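Local coordinates for protein fatty Acyl-Adenylate Ligase (Escherichia coli, PDB 3PBK) that belongs to the AMP-binding enzyme family of the ANL superfamily and holds 5'-O-[(S)-(dodecanoyloxy)(hydroxy)phosphoryl]adenosine in a ligand pocket, at residues Arg191-Thr196 with Met421-Phe425; Phe86-Phe91 with Leu236-Val240; Leu517-Ala522 with Ala534-Leu538. Residue numbers count along the deposited sequence, not the author numbering.

Contact 1 (Arg191-Thr196 with Met421-Phe425)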
loop_
_atom_site.group_PDB
_atom_site.type_symbol
_atom_site.label_atom_id
_atom_site.label_comp_id
_atom_site.label_asym_id
_atom_site.label_seq_id
_atom_site.Cartn_x
_atom_site.Cartn_y
_atom_site.Cartn_z
ATOM N N ARG A 191 -2.953 14.446 4.742
ATOM C CA ARG A 191 -2.461 14.054 6.054
ATOM C C ARG A 191 -1.089 13.421 5.937
ATOM O O ARG A 191 -0.854 12.596 5.058
ATOM C CB ARG A 191 -3.426 13.079 6.725
ATOM C CG ARG A 191 -4.644 13.732 7.335
ATOM C CD ARG A 191 -5.482 12.709 8.075
ATOM N NE ARG A 191 -5.684 11.508 7.264
ATOM C CZ ARG A 191 -6.448 10.475 7.624
ATOM N NH1 ARG A 191 -7.083 10.501 8.798
ATOM N NH2 ARG A 191 -6.581 9.415 6.817
ATOM N N GLY A 192 -0.180 13.802 6.825
ATOM C CA GLY A 192 1.160 13.249 6.792
ATOM C C GLY A 192 1.482 12.376 7.990
ATOM O O GLY A 192 1.504 12.861 9.119
ATOM N N VAL A 193 1.730 11.089 7.754
ATOM C CA VAL A 193 2.098 10.180 8.831
ATOM C C VAL A 193 3.540 10.481 9.220
ATOM O O VAL A 193 4.419 10.458 8.371
ATOM C CB VAL A 193 1.928 8.689 8.415
ATOM C CG1 VAL A 193 2.368 7.771 9.524
ATOM C CG2 VAL A 193 0.485 8.389 8.065
ATOM N N ILE A 194 3.782 10.813 10.488
ATOM C CA ILE A 194 5.152 11.025 10.966
ATOM C C ILE A 194 5.751 9.701 11.376
ATOM O O ILE A 194 5.182 8.971 12.184
ATOM C CB ILE A 194 5.236 11.970 12.185
ATOM C CG1 ILE A 194 4.825 13.386 11.789
ATOM C CG2 ILE A 194 6.643 11.964 12.762
ATOM C CD1 ILE A 194 4.523 14.270 12.960
ATOM N N ILE A 195 6.905 9.383 10.818
ATOM C CA ILE A 195 7.568 8.144 11.171
ATOM C C ILE A 195 8.949 8.473 11.734
ATOM O O ILE A 195 9.789 9.015 11.021
ATOM C CB ILE A 195 7.645 7.182 9.944
ATOM C CG1 ILE A 195 6.243 6.743 9.519
ATOM C CG2 ILE A 195 8.473 5.956 10.255
ATOM C CD1 ILE A 195 5.429 6.095 10.630
ATOM N N THR A 196 9.175 8.182 13.013
ATOM C CA THR A 196 10.497 8.393 13.611
ATOM C C THR A 196 11.417 7.230 13.282
ATOM O O THR A 196 10.968 6.182 12.828
ATOM C CB THR A 196 10.442 8.594 15.152
ATOM O OG1 THR A 196 10.197 7.346 15.825
ATOM C CG2 THR A 196 9.370 9.606 15.524
HETATM N N MSE A 421 2.764 5.267 14.723
HETATM C CA MSE A 421 3.249 6.583 14.348
HETATM C C MSE A 421 3.208 7.520 15.537
HETATM O O MSE A 421 2.814 7.131 16.638
HETATM C CB MSE A 421 2.380 7.163 13.252
HETATM C CG MSE A 421 0.982 7.478 13.718
HETATM SE SE MSE A 421 -0.058 8.463 12.384
HETATM C CE MSE A 421 -1.732 8.622 13.386
ATOM N N SER A 422 3.615 8.764 15.313
ATOM C CA SER A 422 3.606 9.758 16.371
ATOM C C SER A 422 2.347 10.589 16.249
ATOM O O SER A 422 1.881 11.195 17.219
ATOM C CB SER A 422 4.845 10.635 16.276
ATOM O OG SER A 422 6.027 9.845 16.321
ATOM N N GLY A 423 1.796 10.581 15.040
ATOM C CA GLY A 423 0.602 11.329 14.699
ATOM C C GLY A 423 0.757 11.915 13.309
ATOM O O GLY A 423 1.765 11.697 12.645
ATOM N N TYR A 424 -0.247 12.658 12.865
ATOM C CA TYR A 424 -0.186 13.320 11.569
ATOM C C TYR A 424 0.562 14.623 11.708
ATOM O O TYR A 424 0.327 15.381 12.643
ATOM C CB TYR A 424 -1.587 13.571 10.991
ATOM C CG TYR A 424 -2.340 12.305 10.663
ATOM C CD1 TYR A 424 -1.890 11.445 9.671
ATOM C CD2 TYR A 424 -3.495 11.964 11.354
ATOM C CE1 TYR A 424 -2.574 10.278 9.381
ATOM C CE2 TYR A 424 -4.186 10.801 11.067
ATOM C CZ TYR A 424 -3.721 9.964 10.084
ATOM O OH TYR A 424 -4.403 8.814 9.807
ATOM N N PHE A 425 1.461 14.874 10.766
ATOM C CA PHE A 425 2.324 16.047 10.794
ATOM C C PHE A 425 1.554 17.361 10.893
ATOM O O PHE A 425 0.787 17.707 10.002
ATOM C CB PHE A 425 3.215 16.063 9.561
ATOM C CG PHE A 425 4.206 17.169 9.562
ATOM C CD1 PHE A 425 5.395 17.044 10.264
ATOM C CD2 PHE A 425 3.955 18.336 8.870
ATOM C CE1 PHE A 425 6.318 18.059 10.280
ATOM C CE2 PHE A 425 4.875 19.364 8.881
ATOM C CZ PHE A 425 6.063 19.222 9.587
#

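Contact 2 (Phe86-Phe91 with Leu236-Val240)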
loop_
_atom_site.group_PDB
_atom_site.type_symbol
_atom_site.label_atom_id
_atom_site.label_comp_id
_atom_site.label_asym_id
_atom_site.label_seq_id
_atom_site.Cartn_x
_atom_site.Cartn_y
_atom_site.Cartn_z
ATOM N N PHE A 86 16.572 7.974 -6.788
ATOM C CA PHE A 86 15.659 8.260 -5.701
ATOM C C PHE A 86 16.141 7.663 -4.387
ATOM O O PHE A 86 16.020 8.296 -3.330
ATOM C CB PHE A 86 14.273 7.726 -5.987
ATOM C CG PHE A 86 13.424 7.662 -4.765
ATOM C CD1 PHE A 86 12.815 8.805 -4.275
ATOM C CD2 PHE A 86 13.280 6.472 -4.066
ATOM C CE1 PHE A 86 12.037 8.753 -3.133
ATOM C CE2 PHE A 86 12.511 6.411 -2.921
ATOM C CZ PHE A 86 11.885 7.543 -2.451
ATOM N N VAL A 87 16.656 6.436 -4.451
ATOM C CA VAL A 87 17.172 5.774 -3.263
ATOM C C VAL A 87 18.261 6.623 -2.624
ATOM O O VAL A 87 18.209 6.897 -1.427
ATOM C CB VAL A 87 17.717 4.367 -3.570
ATOM C CG1 VAL A 87 18.145 3.667 -2.287
ATOM C CG2 VAL A 87 16.668 3.544 -4.286
ATOM N N GLU A 88 19.239 7.050 -3.418
ATOM C CA GLU A 88 20.348 7.836 -2.884
ATOM C C GLU A 88 19.816 9.080 -2.199
ATOM O O GLU A 88 20.168 9.376 -1.062
ATOM C CB GLU A 88 21.324 8.232 -3.988
ATOM C CG GLU A 88 21.963 7.069 -4.729
ATOM C CD GLU A 88 22.633 7.531 -6.011
ATOM O OE1 GLU A 88 23.020 8.721 -6.062
ATOM O OE2 GLU A 88 22.765 6.726 -6.965
ATOM N N ALA A 89 18.955 9.801 -2.902
ATOM C CA ALA A 89 18.366 11.026 -2.378
ATOM C C ALA A 89 17.695 10.815 -1.023
ATOM O O ALA A 89 17.807 11.646 -0.120
ATOM C CB ALA A 89 17.367 11.585 -3.375
ATOM N N PHE A 90 16.987 9.697 -0.902
ATOM C CA PHE A 90 16.234 9.369 0.303
ATOM C C PHE A 90 17.144 9.164 1.521
ATOM O O PHE A 90 16.891 9.719 2.592
ATOM C CB PHE A 90 15.360 8.137 0.058
ATOM C CG PHE A 90 14.531 7.752 1.234
ATOM C CD1 PHE A 90 14.985 6.823 2.139
ATOM C CD2 PHE A 90 13.308 8.338 1.454
ATOM C CE1 PHE A 90 14.229 6.483 3.234
ATOM C CE2 PHE A 90 12.552 7.991 2.552
ATOM C CZ PHE A 90 13.014 7.067 3.438
ATOM N N PHE A 91 18.202 8.374 1.362
ATOM C CA PHE A 91 19.161 8.173 2.448
ATOM C C PHE A 91 20.061 9.391 2.660
ATOM O O PHE A 91 20.484 9.688 3.779
ATOM C CB PHE A 91 19.988 6.909 2.215
ATOM C CG PHE A 91 19.289 5.657 2.644
ATOM C CD1 PHE A 91 19.348 5.237 3.966
ATOM C CD2 PHE A 91 18.551 4.914 1.740
ATOM C CE1 PHE A 91 18.698 4.090 4.372
ATOM C CE2 PHE A 91 17.899 3.767 2.141
ATOM C CZ PHE A 91 17.972 3.352 3.457
ATOM N N LEU A 236 12.129 -0.994 -0.030
ATOM C CA LEU A 236 13.377 -0.258 -0.024
ATOM C C LEU A 236 14.074 -0.459 1.328
ATOM O O LEU A 236 15.227 -0.901 1.393
ATOM C CB LEU A 236 13.145 1.222 -0.313
ATOM C CG LEU A 236 14.391 1.974 -0.775
ATOM C CD1 LEU A 236 14.057 3.382 -1.189
ATOM C CD2 LEU A 236 15.388 1.998 0.342
ATOM N N LEU A 237 13.357 -0.154 2.406
ATOM C CA LEU A 237 13.924 -0.195 3.753
ATOM C C LEU A 237 14.235 -1.605 4.278
ATOM O O LEU A 237 15.306 -1.825 4.840
ATOM C CB LEU A 237 13.017 0.549 4.728
ATOM C CG LEU A 237 12.787 2.013 4.376
ATOM C CD1 LEU A 237 11.935 2.664 5.417
ATOM C CD2 LEU A 237 14.108 2.724 4.261
ATOM N N THR A 238 13.324 -2.559 4.091
ATOM C CA THR A 238 13.534 -3.904 4.632
ATOM C C THR A 238 14.716 -4.688 4.053
ATOM O O THR A 238 15.443 -5.336 4.805
ATOM C CB THR A 238 12.274 -4.759 4.566
ATOM O OG1 THR A 238 11.180 -4.033 5.139
ATOM C CG2 THR A 238 12.483 -6.044 5.343
ATOM N N PRO A 239 14.915 -4.647 2.723
ATOM C CA PRO A 239 16.155 -5.249 2.213
ATOM C C PRO A 239 17.416 -4.519 2.730
ATOM O O PRO A 239 18.505 -5.093 2.754
ATOM C CB PRO A 239 16.028 -5.091 0.695
ATOM C CG PRO A 239 14.592 -4.885 0.452
ATOM C CD PRO A 239 14.060 -4.154 1.635
ATOM N N VAL A 240 17.275 -3.269 3.151
ATOM C CA VAL A 240 18.418 -2.540 3.669
ATOM C C VAL A 240 18.727 -2.916 5.116
ATOM O O VAL A 240 19.894 -3.036 5.502
ATOM C CB VAL A 240 18.203 -1.034 3.557
ATOM C CG1 VAL A 240 19.095 -0.300 4.521
ATOM C CG2 VAL A 240 18.461 -0.580 2.127
#

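Contact 3 (Leu517-Ala522 with Ala534-Leu538)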
loop_
_atom_site.group_PDB
_atom_site.type_symbol
_atom_site.label_atom_id
_atom_site.label_comp_id
_atom_site.label_asym_id
_atom_site.label_seq_id
_atom_site.Cartn_x
_atom_site.Cartn_y
_atom_site.Cartn_z
ATOM N N LEU A 517 -27.030 -5.914 -19.669
ATOM C CA LEU A 517 -26.271 -6.143 -18.445
ATOM C C LEU A 517 -26.759 -5.305 -17.262
ATOM O O LEU A 517 -26.719 -5.767 -16.126
ATOM C CB LEU A 517 -24.779 -5.917 -18.698
ATOM C CG LEU A 517 -23.826 -5.780 -17.513
ATOM C CD1 LEU A 517 -22.444 -6.192 -17.926
ATOM C CD2 LEU A 517 -23.798 -4.364 -17.008
ATOM N N ILE A 518 -27.204 -4.076 -17.524
ATOM C CA ILE A 518 -27.783 -3.230 -16.477
ATOM C C ILE A 518 -29.014 -3.879 -15.872
ATOM O O ILE A 518 -29.161 -3.935 -14.660
ATOM C CB ILE A 518 -28.231 -1.863 -17.012
ATOM C CG1 ILE A 518 -27.033 -0.960 -17.288
ATOM C CG2 ILE A 518 -29.168 -1.191 -16.024
ATOM C CD1 ILE A 518 -27.388 0.271 -18.108
ATOM N N HIS A 519 -29.909 -4.352 -16.730
ATOM C CA HIS A 519 -31.144 -4.973 -16.272
ATOM C C HIS A 519 -30.884 -6.301 -15.539
ATOM O O HIS A 519 -31.523 -6.600 -14.524
ATOM C CB HIS A 519 -32.106 -5.177 -17.442
ATOM C CG HIS A 519 -33.132 -6.242 -17.193
ATOM N ND1 HIS A 519 -34.387 -5.965 -16.689
ATOM C CD2 HIS A 519 -33.083 -7.587 -17.362
ATOM C CE1 HIS A 519 -35.069 -7.093 -16.568
ATOM N NE2 HIS A 519 -34.300 -8.091 -16.969
ATOM N N ALA A 520 -29.945 -7.085 -16.061
ATOM C CA ALA A 520 -29.577 -8.367 -15.474
ATOM C C ALA A 520 -28.924 -8.200 -14.092
ATOM O O ALA A 520 -29.193 -8.959 -13.153
ATOM C CB ALA A 520 -28.644 -9.098 -16.416
ATOM N N LEU A 521 -28.058 -7.199 -13.991
ATOM C CA LEU A 521 -27.341 -6.880 -12.762
ATOM C C LEU A 521 -28.290 -6.374 -11.680
ATOM O O LEU A 521 -28.196 -6.779 -10.531
ATOM C CB LEU A 521 -26.297 -5.808 -13.057
ATOM C CG LEU A 521 -24.900 -6.020 -12.507
ATOM C CD1 LEU A 521 -24.519 -7.467 -12.687
ATOM C CD2 LEU A 521 -23.930 -5.120 -13.235
ATOM N N ALA A 522 -29.191 -5.468 -12.049
ATOM C CA ALA A 522 -30.190 -4.956 -11.121
ATOM C C ALA A 522 -30.926 -6.123 -10.494
ATOM O O ALA A 522 -31.012 -6.232 -9.269
ATOM C CB ALA A 522 -31.173 -4.045 -11.838
ATOM N N ALA A 534 -28.787 1.020 -8.306
ATOM C CA ALA A 534 -28.806 1.802 -9.533
ATOM C C ALA A 534 -27.489 1.626 -10.265
ATOM O O ALA A 534 -26.471 2.158 -9.837
ATOM C CB ALA A 534 -29.041 3.256 -9.214
ATOM N N ILE A 535 -27.518 0.866 -11.357
ATOM C CA ILE A 535 -26.329 0.596 -12.160
ATOM C C ILE A 535 -25.894 1.844 -12.939
ATOM O O ILE A 535 -26.669 2.398 -13.710
ATOM C CB ILE A 535 -26.597 -0.553 -13.170
ATOM C CG1 ILE A 535 -27.449 -1.659 -12.535
ATOM C CG2 ILE A 535 -25.293 -1.098 -13.741
ATOM C CD1 ILE A 535 -26.810 -2.355 -11.371
ATOM N N ASP A 536 -24.655 2.285 -12.737
ATOM C CA ASP A 536 -24.116 3.446 -13.438
ATOM C C ASP A 536 -22.980 3.025 -14.339
ATOM O O ASP A 536 -21.874 2.808 -13.859
ATOM C CB ASP A 536 -23.569 4.461 -12.434
ATOM C CG ASP A 536 -24.268 5.804 -12.507
ATOM O OD1 ASP A 536 -25.342 5.878 -13.150
ATOM O OD2 ASP A 536 -23.730 6.786 -11.926
ATOM N N LEU A 537 -23.233 2.905 -15.639
ATOM C CA LEU A 537 -22.157 2.556 -16.574
ATOM C C LEU A 537 -21.339 3.788 -16.964
ATOM O O LEU A 537 -21.869 4.732 -17.546
ATOM C CB LEU A 537 -22.716 1.837 -17.809
ATOM C CG LEU A 537 -22.748 0.302 -17.730
ATOM C CD1 LEU A 537 -23.001 -0.180 -16.319
ATOM C CD2 LEU A 537 -23.760 -0.316 -18.681
ATOM N N LEU A 538 -20.052 3.781 -16.626
ATOM C CA LEU A 538 -19.176 4.915 -16.910
ATOM C C LEU A 538 -18.148 4.571 -17.973
ATOM O O LEU A 538 -17.994 3.409 -18.354
ATOM C CB LEU A 538 -18.436 5.362 -15.653
ATOM C CG LEU A 538 -19.236 5.593 -14.375
ATOM C CD1 LEU A 538 -18.362 6.283 -13.335
ATOM C CD2 LEU A 538 -20.485 6.396 -14.671
#

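Contact 1 (Arg191-Thr196 with Met421-Phe425)
Backbone pairing sets the frame. Phe-425 N donates to Gly-192 O (2.6 Å, 162°) and Ile-194 N to Gly-423 O (3.1 Å, 161°). These two bonds flank Val-193 and Tyr-424, whose CA atoms lie 4.8 Å apart as an antiparallel non-hydrogen-bonded pair, a single beta bridge. Gly-192 O also receives a CA-H...O contact from Tyr-424 CA at 3.0 Å. Gly-423 has phi/psi of 140/-178, where a side chain would jam against the preceding carbonyl.

Among the aromatic contacts, Arg-191 CD sits 3.7 Å from the Tyr-424 ring centroid and 8° off its normal, a CH-pi contact over the face. The polar ends bond outward, Arg-191 NH2 to Ser-184 O and Tyr-424 OH to Glu-340.

Apolar contacts add to these: Ile-194 CG1 to Phe-425 CB, and Val-193 CG1 to CB of the selenomethionine at Met-421, both 3.8 Å.

Strand 193-196 pairs with strand 177-181 on its other edge; the loop joining them probably corresponds to the family's phosphate-binding loop. Both hydrogen bonds across the contact are main-chain to main-chain, so this bonding does not depend on side-chain polar groups, while the side chains add apolar and CH-pi packing.

Contact 2 (Phe86-Phe91 with Leu236-Val240)
Phe-91 sets the edge of its ring against Leu-236, with CE2 3.6 Å from CD2 and that methyl near the ring plane. The contact is helix-helix packing in the large domain of the ANL fold. Helix 84-95 is the crossover between strands 75-79 and 99-103 of the four-stranded parallel sheet, and helix 229-241 links strands 220-222 and 246-248 of the larger mixed sheet, so the helices of two sheets meet here. Their short axes cross at -76° and approach no closer than 12.7 Å; that separation is spanned by side chains, and no hydrogen bond joins the segments.

Leu-236, with 78 Å² covered, has its CD1 3.8 Å from Phe-86 CE2 and 4.1 Å from Val-87 CG2. Leu-237 extends CD2 to Phe-90 CE1 at 3.9 Å. All seven touching residues are buried, and neighbouring elements close the cluster: Met-36 of strand 35-39 touches Val-87, Leu-236 and Val-240, while Leu-78 lies against Phe-86 and Phe-90. Helix 236-240 is kinked at Pro-239, whose N makes no bond to the turn before. Val-240 still points its CA-to-CB bond toward helix 86-91, and Phe-91 CZ lies 4.0 Å from both Val-240 CG1 and Leu-237 CD2.

Contact 3 (Leu517-Ala522 with Ala534-Leu538)
This is helix-on-strand packing within a beta-alpha-beta unit of the small C-terminal domain. Helix 511-529 connects the parallel neighbours 500-505 and 533-538 of a three-stranded mixed sheet, and here it lies against the second of them, an outermost strand. The short axes approach to 8.5 Å with 147° between their N-to-C directions, so the helix runs roughly antiparallel to the strand, as the connection of such a crossover must.

Ile-535 and Leu-537 point their CA-to-CB bonds toward the helix, whereas Ala-534 and Asp-536 point away. Ile-535 loses 98 Å² to the helix. Its CB meets Ile-518 CG2 at 3.9 Å, and its CD1 reaches Leu-521 CB at 3.9 Å and the backbone N of Ala-522 at 4.0 Å. Leu-537 shares Ile-518 with Ile-535: its CD2 is 3.6 Å from Ile-518 CG1, and its CD1 4.3 Å from Leu-517 CD2. Beneath these, Ile-504 of strand 500-505 touches both Leu-521 and Leu-537, carrying the packing onto the adjacent strand.

No hydrogen bond crosses between the segments. Ile-518 O, in van der Waals contact with Ile-535 CG1 at 3.6 Å, accepts the helical bond from Ala-522 N (3.0 Å). With the strand's backbone bonded to 500-505 and the helix bonded internally, the packing between them rests on aliphatic side chains in van der Waals contact.

How the contacts relate
Contacts 1 and 2 are buried in the family's large domain, their centres 19 Å apart and nearest atoms about 7 Å apart; their segments alternate along the chain. Contact 3 follows both in sequence and is only partly buried, 30 Å from the chain's centre, with its own centre 41 Å from contact 1 and 46 Å from contact 2. No secondary-structure element is shared. Helix 197-211, which directly follows strand 193-196 of contact 1, packs on Leu-237 of contact 2. Chemistry follows position: contact 1 joins a strand edge to a loop through backbone hydrogen bonds and buries 522 Å², whereas contacts 2 and 3 bury 263 Å² each through apolar side chains, aromatic-aliphatic and purely aliphatic respectively.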